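Local coordinates for transcriptional regulator (Saccharomonospora viridis, PDB 4KWA), which probably acts as a TetR-family transcriptional repressor, binding regulatory DNA through a helix-turn-helix, and binds choline within its C-terminal helical domain, at residues R57-L62 and S100-V105; F64-A69 and P92-D97; V82-L87 and Q128-T133. All blocks are in the same frame, centred on the assembly; numbering follows the deposited sequence.

Contact 1: residues R57-L62 and S100-V105; sequences RRNVKL and SVWLQV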
loop_
_atom_site.group_PDB
_atom_site.type_symbol
_atom_site.label_atom_id
_atom_site.label_comp_id
_atom_site.label_asym_id
_atom_site.label_seq_id
_atom_site.Cartn_x
_atom_site.Cartn_y
_atom_site.Cartn_z
ATOM N N ARG A 57 -7.722 14.618 -8.762
ATOM C CA ARG A 57 -7.081 15.900 -8.980
ATOM C C ARG A 57 -7.584 16.932 -7.985
ATOM O O ARG A 57 -6.796 17.685 -7.375
ATOM C CB ARG A 57 -7.340 16.385 -10.392
ATOM C CG ARG A 57 -6.399 17.494 -10.879
ATOM C CD ARG A 57 -6.806 18.042 -12.236
ATOM N NE ARG A 57 -7.224 17.007 -13.202
ATOM C CZ ARG A 57 -6.412 16.209 -13.874
ATOM N NH1 ARG A 57 -6.906 15.363 -14.777
ATOM N NH2 ARG A 57 -5.104 16.322 -13.710
ATOM N N ARG A 58 -8.905 16.939 -7.774
ATOM C CA ARG A 58 -9.489 17.887 -6.820
ATOM C C ARG A 58 -9.001 17.611 -5.398
ATOM O O ARG A 58 -8.679 18.525 -4.611
ATOM C CB ARG A 58 -11.051 17.865 -6.865
ATOM C CG ARG A 58 -11.669 18.922 -5.939
ATOM C CD ARG A 58 -13.220 18.809 -5.962
ATOM N NE ARG A 58 -13.808 19.450 -4.782
ATOM C CZ ARG A 58 -14.097 18.848 -3.631
ATOM N NH1 ARG A 58 -13.878 17.532 -3.447
ATOM N NH2 ARG A 58 -14.621 19.579 -2.642
ATOM N N ASN A 59 -8.880 16.349 -5.042
ATOM C CA ASN A 59 -8.454 16.063 -3.708
ATOM C C ASN A 59 -7.002 16.370 -3.483
ATOM O O ASN A 59 -6.622 16.756 -2.376
ATOM C CB ASN A 59 -8.764 14.606 -3.375
ATOM C CG ASN A 59 -8.208 14.223 -2.060
ATOM O OD1 ASN A 59 -7.015 13.827 -1.993
ATOM N ND2 ASN A 59 -8.931 14.552 -1.007
ATOM N N VAL A 60 -6.160 16.139 -4.477
ATOM C CA VAL A 60 -4.699 16.422 -4.314
ATOM C C VAL A 60 -4.574 17.893 -4.041
ATOM O O VAL A 60 -3.783 18.287 -3.187
ATOM C CB VAL A 60 -3.878 16.006 -5.551
ATOM C CG1 VAL A 60 -2.514 16.738 -5.693
ATOM C CG2 VAL A 60 -3.777 14.497 -5.615
ATOM N N LYS A 61 -5.350 18.713 -4.734
ATOM C CA LYS A 61 -5.310 20.154 -4.451
ATOM C C LYS A 61 -5.809 20.528 -3.049
ATOM O O LYS A 61 -5.257 21.378 -2.380
ATOM C CB LYS A 61 -6.158 20.879 -5.490
ATOM C CG LYS A 61 -6.528 22.302 -5.123
ATOM C CD LYS A 61 -6.960 23.146 -6.298
ATOM C CE LYS A 61 -5.770 23.934 -6.826
ATOM N NZ LYS A 61 -5.313 24.977 -5.853
ATOM N N LEU A 62 -6.954 19.997 -2.635
ATOM C CA LEU A 62 -7.459 20.266 -1.308
ATOM C C LEU A 62 -6.405 19.918 -0.290
ATOM O O LEU A 62 -6.200 20.648 0.713
ATOM C CB LEU A 62 -8.667 19.328 -1.011
ATOM C CG LEU A 62 -9.987 19.614 -1.740
ATOM C CD1 LEU A 62 -10.947 18.448 -1.536
ATOM C CD2 LEU A 62 -10.592 20.961 -1.323
ATOM N N SER A 100 -8.285 5.555 2.031
ATOM C CA SER A 100 -9.098 4.538 1.361
ATOM C C SER A 100 -8.978 4.647 -0.149
ATOM O O SER A 100 -8.930 3.637 -0.846
ATOM C CB SER A 100 -10.581 4.628 1.766
ATOM O OG SER A 100 -10.808 4.354 3.146
ATOM N N VAL A 101 -8.970 5.875 -0.660
ATOM C CA VAL A 101 -8.862 6.116 -2.060
ATOM C C VAL A 101 -7.434 5.862 -2.565
ATOM O O VAL A 101 -7.285 5.263 -3.654
ATOM C CB VAL A 101 -9.284 7.528 -2.395
ATOM C CG1 VAL A 101 -8.982 7.816 -3.869
ATOM C CG2 VAL A 101 -10.764 7.660 -2.057
ATOM N N TRP A 102 -6.423 6.341 -1.826
ATOM C CA TRP A 102 -5.022 6.096 -2.243
ATOM C C TRP A 102 -4.688 4.631 -2.360
ATOM O O TRP A 102 -4.037 4.263 -3.372
ATOM C CB TRP A 102 -3.931 6.907 -1.526
ATOM C CG TRP A 102 -4.104 8.398 -1.725
ATOM C CD1 TRP A 102 -4.429 9.293 -0.759
ATOM C CD2 TRP A 102 -4.011 9.145 -2.968
ATOM N NE1 TRP A 102 -4.529 10.566 -1.301
ATOM C CE2 TRP A 102 -4.316 10.491 -2.658
ATOM C CE3 TRP A 102 -3.777 8.791 -4.333
ATOM C CZ2 TRP A 102 -4.291 11.502 -3.617
ATOM C CZ3 TRP A 102 -3.736 9.800 -5.296
ATOM C CH2 TRP A 102 -4.017 11.148 -4.932
ATOM N N LEU A 103 -5.154 3.809 -1.433
ATOM C CA LEU A 103 -4.963 2.355 -1.565
ATOM C C LEU A 103 -5.544 1.879 -2.927
ATOM O O LEU A 103 -4.985 0.979 -3.608
ATOM C CB LEU A 103 -5.631 1.546 -0.445
ATOM C CG LEU A 103 -4.801 1.174 0.791
ATOM C CD1 LEU A 103 -4.276 2.371 1.529
ATOM C CD2 LEU A 103 -5.502 0.273 1.767
ATOM N N GLN A 104 -6.681 2.416 -3.329
ATOM C CA GLN A 104 -7.273 1.982 -4.622
ATOM C C GLN A 104 -6.452 2.501 -5.835
ATOM O O GLN A 104 -6.376 1.888 -6.907
ATOM C CB GLN A 104 -8.735 2.406 -4.677
ATOM C CG GLN A 104 -9.580 1.857 -3.564
ATOM C CD GLN A 104 -10.990 2.442 -3.655
ATOM O OE1 GLN A 104 -11.709 2.235 -4.646
ATOM N NE2 GLN A 104 -11.377 3.071 -2.629
ATOM N N VAL A 105 -5.902 3.686 -5.627
ATOM C CA VAL A 105 -5.106 4.287 -6.649
ATOM C C VAL A 105 -3.836 3.545 -6.901
ATOM O O VAL A 105 -3.403 3.387 -8.073
ATOM C CB VAL A 105 -4.852 5.761 -6.334
ATOM C CG1 VAL A 105 -3.780 6.412 -7.241
ATOM C CG2 VAL A 105 -6.153 6.476 -6.615
#
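Asn59, which lies against Trp102, gives a hydrogen bond from its ND2 to Glu98 OE2, and that same oxygen also forms a salt bridge with Arg66 NH2, so one carboxylate oxygen ties two points of helix 48-71 to helix 94-109. This is where, as in TetR-family regulators, the long helix that follows the DNA-binding helix-turn-helix meets the C-terminal ligand-binding domain. The backbones stay well apart, Asn59 CA lying 10.1 Å from Val101 CA, and the indole of Trp102 bridges the gap. With chi1 at -61° its CG stands opposite the carbonyl carbon, and the six-membered ring is carried across to helix 48-71. The amide of Asn59 is turned 59° from the indole plane, and its OD1 comes obliquely to within 3.9 Å of Trp102 CZ2. That oxygen is buried here and has no polar partner in the model, whereas ND2 is satisfied by the glutamate. Trp14 of helix 2-20 also packs on Asn59, and Tyr119 of helix 113-139 packs on Trp102. The bound choline touches the indole as well, which places this contact at the wall of the ligand pocket. Val60 meets the indole at its edge, near the ring plane: CG2, the methyl beside the backbone N, sits 3.4 Å from Trp102 CH2 and 3.6 Å from Trp102 CZ2.

Contact 2: residues F64-A69 and P92-D97; sequences FDRQVA and PGLLRD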
loop_
_atom_site.group_PDB
_atom_site.type_symbol
_atom_site.label_atom_id
_atom_site.label_comp_id
_atom_site.label_asym_id
_atom_site.label_seq_id
_atom_site.Cartn_x
_atom_site.Cartn_y
_atom_site.Cartn_z
ATOM N N PHE A 64 -3.115 19.628 -0.503
ATOM C CA PHE A 64 -2.001 20.500 -0.513
ATOM C C PHE A 64 -2.355 21.883 0.096
ATOM O O PHE A 64 -1.615 22.441 0.903
ATOM C CB PHE A 64 -1.494 20.613 -1.927
ATOM C CG PHE A 64 -0.345 21.565 -2.043
ATOM C CD1 PHE A 64 0.928 21.170 -1.671
ATOM C CD2 PHE A 64 -0.554 22.850 -2.536
ATOM C CE1 PHE A 64 1.997 22.072 -1.750
ATOM C CE2 PHE A 64 0.503 23.723 -2.648
ATOM C CZ PHE A 64 1.769 23.323 -2.252
ATOM N N ASP A 65 -3.582 22.369 -0.151
ATOM C CA ASP A 65 -4.001 23.590 0.479
ATOM C C ASP A 65 -3.997 23.407 2.041
ATOM O O ASP A 65 -3.585 24.296 2.816
ATOM C CB ASP A 65 -5.387 23.957 -0.012
ATOM C CG ASP A 65 -5.382 24.557 -1.372
ATOM O OD1 ASP A 65 -4.290 24.956 -1.865
ATOM O OD2 ASP A 65 -6.508 24.718 -1.899
ATOM N N ARG A 66 -4.463 22.246 2.493
ATOM C CA ARG A 66 -4.547 21.914 3.910
ATOM C C ARG A 66 -3.101 21.974 4.500
ATOM O O ARG A 66 -2.833 22.533 5.577
ATOM C CB ARG A 66 -5.132 20.458 4.037
ATOM C CG ARG A 66 -5.205 19.820 5.410
ATOM C CD ARG A 66 -5.525 18.313 5.298
ATOM N NE ARG A 66 -6.689 18.083 4.450
ATOM C CZ ARG A 66 -6.866 17.019 3.662
ATOM N NH1 ARG A 66 -5.964 16.044 3.612
ATOM N NH2 ARG A 66 -7.958 16.928 2.926
ATOM N N GLN A 67 -2.172 21.398 3.752
ATOM C CA GLN A 67 -0.801 21.319 4.198
ATOM C C GLN A 67 -0.258 22.735 4.351
ATOM O O GLN A 67 0.375 23.116 5.372
ATOM C CB GLN A 67 -0.002 20.532 3.172
ATOM C CG GLN A 67 1.431 20.373 3.505
ATOM C CD GLN A 67 2.196 19.783 2.400
ATOM O OE1 GLN A 67 2.205 18.570 2.203
ATOM N NE2 GLN A 67 2.967 20.622 1.748
ATOM N N VAL A 68 -0.428 23.526 3.286
ATOM C CA VAL A 68 0.051 24.940 3.365
ATOM C C VAL A 68 -0.468 25.691 4.578
ATOM O O VAL A 68 0.279 26.417 5.204
ATOM C CB VAL A 68 -0.288 25.684 2.052
ATOM C CG1 VAL A 68 -0.110 27.182 2.149
ATOM C CG2 VAL A 68 0.591 25.061 0.968
ATOM N N ALA A 69 -1.756 25.469 4.926
ATOM C CA ALA A 69 -2.474 26.113 6.031
ATOM C C ALA A 69 -1.913 25.676 7.378
ATOM O O ALA A 69 -1.622 26.494 8.234
ATOM C CB ALA A 69 -3.964 25.775 5.991
ATOM N N PRO A 92 -9.988 9.772 11.697
ATOM C CA PRO A 92 -11.388 9.725 11.356
ATOM C C PRO A 92 -11.811 10.852 10.373
ATOM O O PRO A 92 -11.320 11.937 10.477
ATOM C CB PRO A 92 -12.060 9.866 12.712
ATOM C CG PRO A 92 -11.039 9.374 13.703
ATOM C CD PRO A 92 -9.697 9.372 13.071
ATOM N N GLY A 93 -12.668 10.535 9.420
ATOM C CA GLY A 93 -13.188 11.487 8.424
ATOM C C GLY A 93 -12.498 11.510 7.086
ATOM O O GLY A 93 -12.146 10.475 6.512
ATOM N N LEU A 94 -12.179 12.708 6.645
ATOM C CA LEU A 94 -11.615 12.956 5.363
ATOM C C LEU A 94 -10.236 12.276 5.198
ATOM O O LEU A 94 -9.981 11.681 4.155
ATOM C CB LEU A 94 -11.484 14.500 5.187
ATOM C CG LEU A 94 -10.878 14.943 3.854
ATOM C CD1 LEU A 94 -11.501 14.272 2.667
ATOM C CD2 LEU A 94 -10.927 16.462 3.618
ATOM N N LEU A 95 -9.382 12.395 6.191
ATOM C CA LEU A 95 -8.034 11.752 6.038
ATOM C C LEU A 95 -8.134 10.203 5.900
ATOM O O LEU A 95 -7.512 9.596 5.054
ATOM C CB LEU A 95 -7.099 12.169 7.087
ATOM C CG LEU A 95 -6.823 13.689 7.187
ATOM C CD1 LEU A 95 -5.550 14.048 7.909
ATOM C CD2 LEU A 95 -6.904 14.435 5.937
ATOM N N ARG A 96 -8.988 9.584 6.686
ATOM C CA ARG A 96 -9.213 8.108 6.554
ATOM C C ARG A 96 -9.744 7.783 5.165
ATOM O O ARG A 96 -9.244 6.855 4.480
ATOM C CB ARG A 96 -10.196 7.620 7.607
ATOM C CG ARG A 96 -10.537 6.140 7.523
ATOM C CD ARG A 96 -9.333 5.313 7.866
ATOM N NE ARG A 96 -9.667 3.894 8.112
ATOM C CZ ARG A 96 -9.553 3.234 9.262
ATOM N NH1 ARG A 96 -9.848 1.932 9.284
ATOM N NH2 ARG A 96 -9.081 3.792 10.386
ATOM N N ASP A 97 -10.684 8.604 4.671
ATOM C CA ASP A 97 -11.216 8.408 3.304
ATOM C C ASP A 97 -10.155 8.583 2.253
ATOM O O ASP A 97 -10.113 7.855 1.238
ATOM C CB ASP A 97 -12.365 9.378 3.056
ATOM C CG ASP A 97 -13.645 8.997 3.795
ATOM O OD1 ASP A 97 -13.756 7.906 4.322
ATOM O OD2 ASP A 97 -14.523 9.857 3.899
#
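Arg66, midway along segment 64-69, has its CA 11.0 Å from Leu95 CA in the first turn of helix 94-109, a gap that the long arginine side chain spans. The pairing belongs to the all-helical C-terminal domain of a TetR-type regulator, where helix 48-71, coming from the DNA-binding end, runs past the beginning of a helix that helps frame the choline site. Gly93 takes the N-cap position there. Its backbone has a positive phi of 97° with psi at -132°, a conformation in which a side chain would press on the carbonyl oxygen of Pro92, and this accounts for glycine at the start of the helix. The first turn is then closed by the bond from Asp97 N to Gly93 O, 3.0 Å long.

Arg66 leaves its helix with CG opposite the backbone N, then bends at chi3 (-51°), which brings the guanidinium down onto two leucines. Leu95 runs alongside it in the opposite sense and lays CD2 over one face, offset toward the rim of the group and nearest NH1. Leu94 comes in obliquely, its CD2 nearest NH2. The polar end of the arginine is engaged elsewhere, with Glu98, one turn further along the same helix as Leu94, as its partner. That pairing would restrain the rotation of the guanidinium, and Leu87 also touches the Arg66 side chain. Both carbon-nitrogen approaches to the leucines are unusually short and may partly reflect side-chain placement: Leu95 CD2 is modelled 3.0 Å from Arg66 NH1, and Leu94 CD2 3.1 Å from Arg66 NH2.

Contact 3: residues V82-L87 and Q128-T133; sequences VRLVEL and QTIAMT
Two nearly antiparallel helices of the BetI-type C-terminal domain meet here through one leucine: Leu84 of helix 77-86 points its side chain at helix 113-139. The axes of the two short segments approach to 11.4 Å, with 158° between their directions, and Leu84 CA lies 8.1 Å from Ile130 CA. Most of the contact is made by a single methyl, CD1. It rests 3.8 Å from Thr129 CG2, the threonine methyl placed opposite its own backbone N, and 4.3 Å from Ile130 CD1. Beside this patch Thr133 meets Leu84 tip to tip, Leu84 CD1 standing 3.6 Å from Thr133 OG1. This hydroxyl is not left as a bare polar group beside the methyl, because it donates a 2.6 Å hydrogen bond to Thr129 O. The same carbonyl accepts from Thr133 N, the two donors arriving from opposite faces of its plane, while Thr129 OG1 bonds to Arg125 O. Leu84 is buried between helix 113-139 and helix 48-71, where it packs on Gln67 and Leu71; Val85, turned to helix 175-190, and Ile130, against helix 148-168, place the pair in the wider bundle.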
loop_
_atom_site.group_PDB
_atom_site.type_symbol
_atom_site.label_atom_id
_atom_site.label_comp_id
_atom_site.label_asym_id
_atom_site.label_seq_id
_atom_site.Cartn_x
_atom_site.Cartn_y
_atom_site.Cartn_z
ATOM N N VAL A 82 7.132 17.026 12.169
ATOM C CA VAL A 82 6.099 16.427 13.047
ATOM C C VAL A 82 4.691 16.744 12.546
ATOM O O VAL A 82 3.870 15.844 12.480
ATOM C CB VAL A 82 6.253 16.839 14.539
ATOM C CG1 VAL A 82 5.048 16.388 15.375
ATOM C CG2 VAL A 82 7.545 16.255 15.127
ATOM N N ARG A 83 4.433 17.973 12.127
ATOM C CA ARG A 83 3.119 18.313 11.593
ATOM C C ARG A 83 2.830 17.641 10.267
ATOM O O ARG A 83 1.785 17.126 10.047
ATOM C CB ARG A 83 2.990 19.792 11.397
ATOM C CG ARG A 83 2.511 20.499 12.607
ATOM C CD ARG A 83 2.851 21.957 12.516
ATOM N NE ARG A 83 2.758 22.549 13.822
ATOM C CZ ARG A 83 1.657 23.044 14.331
ATOM N NH1 ARG A 83 1.702 23.538 15.536
ATOM N NH2 ARG A 83 0.537 23.059 13.633
ATOM N N LEU A 84 3.797 17.676 9.393
ATOM C CA LEU A 84 3.714 17.004 8.110
ATOM C C LEU A 84 3.334 15.558 8.242
ATOM O O LEU A 84 2.553 15.095 7.456
ATOM C CB LEU A 84 5.020 17.074 7.312
ATOM C CG LEU A 84 5.228 18.335 6.533
ATOM C CD1 LEU A 84 6.659 18.399 5.984
ATOM C CD2 LEU A 84 4.161 18.432 5.406
ATOM N N VAL A 85 3.942 14.856 9.182
ATOM C CA VAL A 85 3.691 13.443 9.406
ATOM C C VAL A 85 2.320 13.281 10.003
ATOM O O VAL A 85 1.558 12.414 9.539
ATOM C CB VAL A 85 4.855 12.811 10.219
ATOM C CG1 VAL A 85 4.489 11.429 10.687
ATOM C CG2 VAL A 85 6.143 12.785 9.381
ATOM N N GLU A 86 1.916 14.200 10.904
ATOM C CA GLU A 86 0.592 14.177 11.502
ATOM C C GLU A 86 -0.552 14.251 10.417
ATOM O O GLU A 86 -1.636 13.622 10.532
ATOM C CB GLU A 86 0.448 15.320 12.538
ATOM C CG GLU A 86 -0.951 15.412 13.158
ATOM C CD GLU A 86 -1.233 14.299 14.174
ATOM O OE1 GLU A 86 -0.273 13.726 14.764
ATOM O OE2 GLU A 86 -2.435 14.017 14.443
ATOM N N LEU A 87 -0.369 15.166 9.473
ATOM C CA LEU A 87 -1.276 15.321 8.314
ATOM C C LEU A 87 -1.429 14.048 7.457
ATOM O O LEU A 87 -2.353 13.939 6.682
ATOM C CB LEU A 87 -0.730 16.368 7.378
ATOM C CG LEU A 87 -0.856 17.776 7.822
ATOM C CD1 LEU A 87 -0.122 18.586 6.771
ATOM C CD2 LEU A 87 -2.334 18.099 7.893
ATOM N N GLN A 128 9.477 15.640 -2.354
ATOM C CA GLN A 128 10.318 16.874 -2.310
ATOM C C GLN A 128 10.086 17.741 -1.068
ATOM O O GLN A 128 11.061 18.246 -0.514
ATOM C CB GLN A 128 10.247 17.666 -3.595
ATOM C CG GLN A 128 10.652 16.923 -4.855
ATOM C CD GLN A 128 12.105 16.359 -4.938
ATOM O OE1 GLN A 128 12.401 15.456 -5.749
ATOM N NE2 GLN A 128 12.968 16.855 -4.130
ATOM N N THR A 129 8.835 17.893 -0.630
ATOM C CA THR A 129 8.528 18.554 0.595
ATOM C C THR A 129 9.283 17.946 1.795
ATOM O O THR A 129 9.819 18.643 2.645
ATOM C CB THR A 129 7.026 18.519 0.799
ATOM O OG1 THR A 129 6.504 19.432 -0.155
ATOM C CG2 THR A 129 6.666 18.972 2.223
ATOM N N ILE A 130 9.232 16.605 1.904
ATOM C CA ILE A 130 9.909 15.900 2.960
ATOM C C ILE A 130 11.385 16.143 2.854
ATOM O O ILE A 130 12.036 16.560 3.862
ATOM C CB ILE A 130 9.641 14.368 2.853
ATOM C CG1 ILE A 130 8.157 14.053 3.027
ATOM C CG2 ILE A 130 10.421 13.649 3.935
ATOM C CD1 ILE A 130 7.567 14.594 4.307
ATOM N N ALA A 131 11.949 15.940 1.666
ATOM C CA ALA A 131 13.387 16.128 1.539
ATOM C C ALA A 131 13.853 17.559 1.887
ATOM O O ALA A 131 14.910 17.801 2.525
ATOM C CB ALA A 131 13.830 15.709 0.105
HETATM N N MSE A 132 13.036 18.532 1.473
HETATM C CA MSE A 132 13.346 19.903 1.743
HETATM C C MSE A 132 13.286 20.141 3.206
HETATM O O MSE A 132 14.097 20.920 3.719
HETATM C CB MSE A 132 12.427 20.837 0.973
HETATM C CG MSE A 132 12.710 22.277 1.322
HETATM SE SE MSE A 132 11.233 23.325 0.513
HETATM C CE MSE A 132 9.580 22.970 1.581
ATOM N N THR A 133 12.319 19.536 3.903
ATOM C CA THR A 133 12.234 19.740 5.368
ATOM C C THR A 133 13.472 19.190 6.118
ATOM O O THR A 133 14.010 19.792 7.061
ATOM C CB THR A 133 10.958 19.113 5.845
ATOM O OG1 THR A 133 9.908 19.709 5.027
ATOM C CG2 THR A 133 10.681 19.390 7.388
#

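Contacts 1 and 2 lie along the same pair of helices, 48-71 and 94-109, with centres about 10 Å apart. Contact 3 joins helices 77-86 and 113-139, its centre about 14 Å from that of contact 2 and about 18 Å from contact 1's. Along the chain, segments 64-69 and 92-97 fall between 57-62 and 100-105, whereas 82-87 lies inside that span and 128-133 beyond it. Contacts 1 and 2, with Gln67 touching Leu84 and Leu87, tie helix 48-71, which follows the helix-turn-helix, into the ligand-binding bundle. Leu95 CD1 also rests 3.4 Å from Leu87 O. In TetR-family regulators ligand binding in this domain commonly alters DNA binding; whether choline does so here is not established.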